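Local coordinates for GDSL-esterase (Pseudoalteromonas sp., PDB 3HP4), which is a GDSL-family esterase from a psychrotrophic bacterium, here inhibited covalently by monoethylphosphonate, and probably hydrolyses ester bonds, perhaps including those of lysophospholipids, at residues Ser152-Asn157 with Asn163-Pro168. Residues are numbered along the deposited sequence; the frame is centred on the assembly and turned at random.
Sequences SDLMQN and NKKAQP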
ATOM      1  N   SER A 152      -8.051 -18.905   6.790  1.00 12.62           N
ATOM      2  CA  SER A 152      -7.876 -18.632   8.213  1.00 12.46           C
ATOM      3  C   SER A 152      -6.433 -18.921   8.726  1.00 10.63           C
ATOM      4  O   SER A 152      -5.962 -18.288   9.677  1.00 10.66           O
ATOM      5  CB  SER A 152      -8.897 -19.414   9.047  1.00 14.41           C
ATOM      6  OG  SER A 152      -8.578 -20.776   8.964  1.00 17.25           O
ATOM      7  N   ASP A 153      -5.734 -19.854   8.075  1.00  8.12           N
ATOM      8  CA  ASP A 153      -4.355 -20.187   8.456  1.00 10.61           C
ATOM      9  C   ASP A 153      -3.384 -19.060   8.081  1.00  9.19           C
ATOM     10  O   ASP A 153      -2.213 -19.140   8.414  1.00  8.57           O
ATOM     11  CB  ASP A 153      -3.889 -21.506   7.808  1.00 11.41           C
ATOM     12  CG  ASP A 153      -3.918 -21.448   6.290  1.00 19.30           C
ATOM     13  OD1 ASP A 153      -5.007 -21.165   5.728  1.00 23.98           O
ATOM     14  OD2 ASP A 153      -2.862 -21.680   5.644  1.00 26.75           O
ATOM     15  N   LEU A 154      -3.846 -18.024   7.358  1.00  8.11           N
ATOM     16  CA  LEU A 154      -2.980 -16.923   6.917  1.00  7.37           C
ATOM     17  C   LEU A 154      -3.311 -15.652   7.697  1.00  8.00           C
ATOM     18  O   LEU A 154      -2.710 -14.608   7.422  1.00  8.69           O
ATOM     19  CB  LEU A 154      -3.183 -16.657   5.432  1.00  6.94           C
ATOM     20  CG  LEU A 154      -2.889 -17.844   4.538  1.00  8.29           C
ATOM     21  CD1 LEU A 154      -3.083 -17.340   3.099  1.00  9.90           C
ATOM     22  CD2 LEU A 154      -1.473 -18.386   4.774  1.00  9.03           C
ATOM     23  N   MET A 155      -4.264 -15.697   8.619  1.00  9.38           N
ATOM     24  CA  MET A 155      -4.723 -14.518   9.351  1.00 10.09           C
ATOM     25  C   MET A 155      -4.480 -14.644  10.838  1.00 12.17           C
ATOM     26  O   MET A 155      -4.530 -15.746  11.367  1.00 11.95           O
ATOM     27  CB  MET A 155      -6.211 -14.277   9.087  1.00 10.50           C
ATOM     28  CG  MET A 155      -6.521 -13.947   7.656  1.00 10.02           C
ATOM     29  SD  MET A 155      -5.723 -12.437   6.979  1.00 11.31           S
ATOM     30  CE  MET A 155      -6.825 -11.179   7.653  1.00 16.30           C
ATOM     31  N   GLN A 156      -4.216 -13.535  11.516  1.00 13.93           N
ATOM     32  CA  GLN A 156      -4.016 -13.544  12.958  1.00 18.05           C
ATOM     33  C   GLN A 156      -5.350 -13.752  13.668  1.00 19.57           C
ATOM     34  O   GLN A 156      -6.411 -13.555  13.096  1.00 19.79           O
ATOM     35  CB  GLN A 156      -3.354 -12.237  13.407  1.00 18.56           C
ATOM     36  CG  GLN A 156      -1.928 -12.118  12.910  1.00 19.65           C
ATOM     37  CD  GLN A 156      -1.247 -10.842  13.355  1.00 26.78           C
ATOM     38  OE1 GLN A 156      -1.751 -10.124  14.221  1.00 32.12           O
ATOM     39  NE2 GLN A 156      -0.096 -10.552  12.767  1.00 25.22           N
ATOM     40  N   ASN A 157      -5.289 -14.172  14.924  1.00 22.09           N
ATOM     41  CA  ASN A 157      -6.513 -14.370  15.705  1.00 24.94           C
ATOM     42  C   ASN A 157      -7.565 -13.273  15.456  1.00 26.38           C
ATOM     43  O   ASN A 157      -8.761 -13.557  15.348  1.00 26.34           O
ATOM     44  CB  ASN A 157      -6.176 -14.494  17.196  1.00 25.76           C
ATOM     45  CG  ASN A 157      -5.579 -15.850  17.547  1.00 28.74           C
ATOM     46  OD1 ASN A 157      -5.597 -16.785  16.738  1.00 32.12           O
ATOM     47  ND2 ASN A 157      -5.072 -15.972  18.771  1.00 31.29           N
ATOM     48  N   ASN A 163      -0.895 -13.023   9.079  1.00  9.36           N
ATOM     49  CA  ASN A 163       0.093 -13.569  10.010  1.00  9.09           C
ATOM     50  C   ASN A 163       1.424 -13.848   9.320  1.00  9.43           C
ATOM     51  O   ASN A 163       1.625 -13.417   8.168  1.00  8.66           O
ATOM     52  CB  ASN A 163      -0.470 -14.831  10.704  1.00  9.15           C
ATOM     53  CG  ASN A 163      -0.686 -15.998   9.738  1.00  8.98           C
ATOM     54  OD1 ASN A 163      -0.221 -15.993   8.622  1.00  8.37           O
ATOM     55  ND2 ASN A 163      -1.437 -17.009  10.190  1.00  8.82           N
ATOM     56  N   LYS A 164       2.339 -14.519  10.010  1.00  9.29           N
ATOM     57  CA  LYS A 164       3.657 -14.766   9.446  1.00  9.38           C
ATOM     58  C   LYS A 164       3.582 -15.633   8.194  1.00  9.09           C
ATOM     59  O   LYS A 164       4.281 -15.379   7.210  1.00  8.90           O
ATOM     60  CB  LYS A 164       4.585 -15.359  10.517  1.00 10.99           C
ATOM     61  CG  LYS A 164       5.829 -16.006   9.968  1.00 14.77           C
ATOM     62  CD  LYS A 164       6.616 -16.718  11.095  1.00 21.65           C
ATOM     63  CE  LYS A 164       7.989 -17.070  10.587  1.00 24.56           C
ATOM     64  NZ  LYS A 164       8.769 -17.849  11.582  1.00 26.92           N
ATOM     65  N   LYS A 165       2.679 -16.608   8.184  1.00  9.38           N
ATOM     66  CA  LYS A 165       2.551 -17.502   7.039  1.00  9.52           C
ATOM     67  C   LYS A 165       2.087 -16.760   5.786  1.00  8.76           C
ATOM     68  O   LYS A 165       2.398 -17.134   4.647  1.00  9.95           O
ATOM     69  CB  LYS A 165       1.568 -18.616   7.405  1.00  9.98           C
ATOM     70  CG  LYS A 165       1.542 -19.757   6.410  1.00 11.99           C
ATOM     71  CD  LYS A 165       0.589 -20.883   6.838  1.00 15.21           C
ATOM     72  CE  LYS A 165       0.424 -21.893   5.710  1.00 18.77           C
ATOM     73  NZ  LYS A 165      -0.386 -23.056   6.157  1.00 20.28           N
ATOM     74  N   ALA A 166       1.321 -15.699   5.978  1.00  8.24           N
ATOM     75  CA  ALA A 166       0.863 -14.904   4.827  1.00  7.28           C
ATOM     76  C   ALA A 166       2.004 -14.143   4.128  1.00  8.24           C
ATOM     77  O   ALA A 166       1.861 -13.819   2.948  1.00  8.45           O
ATOM     78  CB  ALA A 166      -0.161 -13.921   5.277  1.00  9.35           C
ATOM     79  N   GLN A 167       3.081 -13.850   4.849  1.00  7.36           N
ATOM     80  CA  GLN A 167       4.064 -12.898   4.307  1.00  7.55           C
ATOM     81  C   GLN A 167       4.779 -13.361   3.031  1.00  8.56           C
ATOM     82  O   GLN A 167       4.916 -12.568   2.124  1.00  7.58           O
ATOM     83  CB  GLN A 167       5.027 -12.401   5.393  1.00  8.57           C
ATOM     84  CG  GLN A 167       4.305 -11.879   6.652  1.00  9.43           C
ATOM     85  CD  GLN A 167       3.507 -10.661   6.380  1.00  9.10           C
ATOM     86  OE1 GLN A 167       4.009  -9.705   5.763  1.00  9.11           O
ATOM     87  NE2 GLN A 167       2.232 -10.659   6.814  1.00  8.46           N
ATOM     88  N   PRO A 168       5.219 -14.625   2.943  1.00  8.64           N
ATOM     89  CA  PRO A 168       5.833 -15.058   1.658  1.00  7.96           C
ATOM     90  C   PRO A 168       4.850 -14.990   0.489  1.00  7.86           C
ATOM     91  O   PRO A 168       5.236 -14.703  -0.644  1.00  7.54           O
ATOM     92  CB  PRO A 168       6.281 -16.513   1.914  1.00  9.87           C
ATOM     93  CG  PRO A 168       6.361 -16.600   3.384  1.00 11.89           C
ATOM     94  CD  PRO A 168       5.377 -15.650   4.001  1.00  9.11           C
TER
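Asn163 lies against the 3-10 turn of residues 152-154, and its side chain is easiest to trace outward from CB. That carbon packs on CG of Gln156 at 3.8 Å, the two side chains running past each other in opposite directions; the Gln156 amide itself goes on to donate from NE2 to the carbonyl of Tyr16. With chi1 at 66°, CG of Asn163 sits between its own N and carbonyl carbon, which brings it within 3.3 Å of Leu154 C. The amide then divides its work. ND2 donates a nearly straight bond (172°) of 2.9 Å to Asp153 O, approaching from above that carbonyl plane, while OD1 accepts from Ala166 N at 3.1 Å and caps the turn leading into helix 166-183. Asn163 N adds a bond to Leu154 O. The two segments are thus pinned at the ends of the short loop that, in SGNH hydrolases, usually carries the Asp and His of the catalytic triad. With an alanine in place of Asn163, Asp153 O is likely to lose this donor and the turn its side-chain cap. Beside Asn163, the extended Lys165 chain slants across Leu154, CG touching CD2 at 3.7 Å, and at its far end NZ forms a salt bridge with Asp153 OD2 (2.9 Å), which offers its anti lone pair. Deeper in, Ala166 CB meets Leu154 CB at 4.1 Å, and Ile148 also touches the leucine.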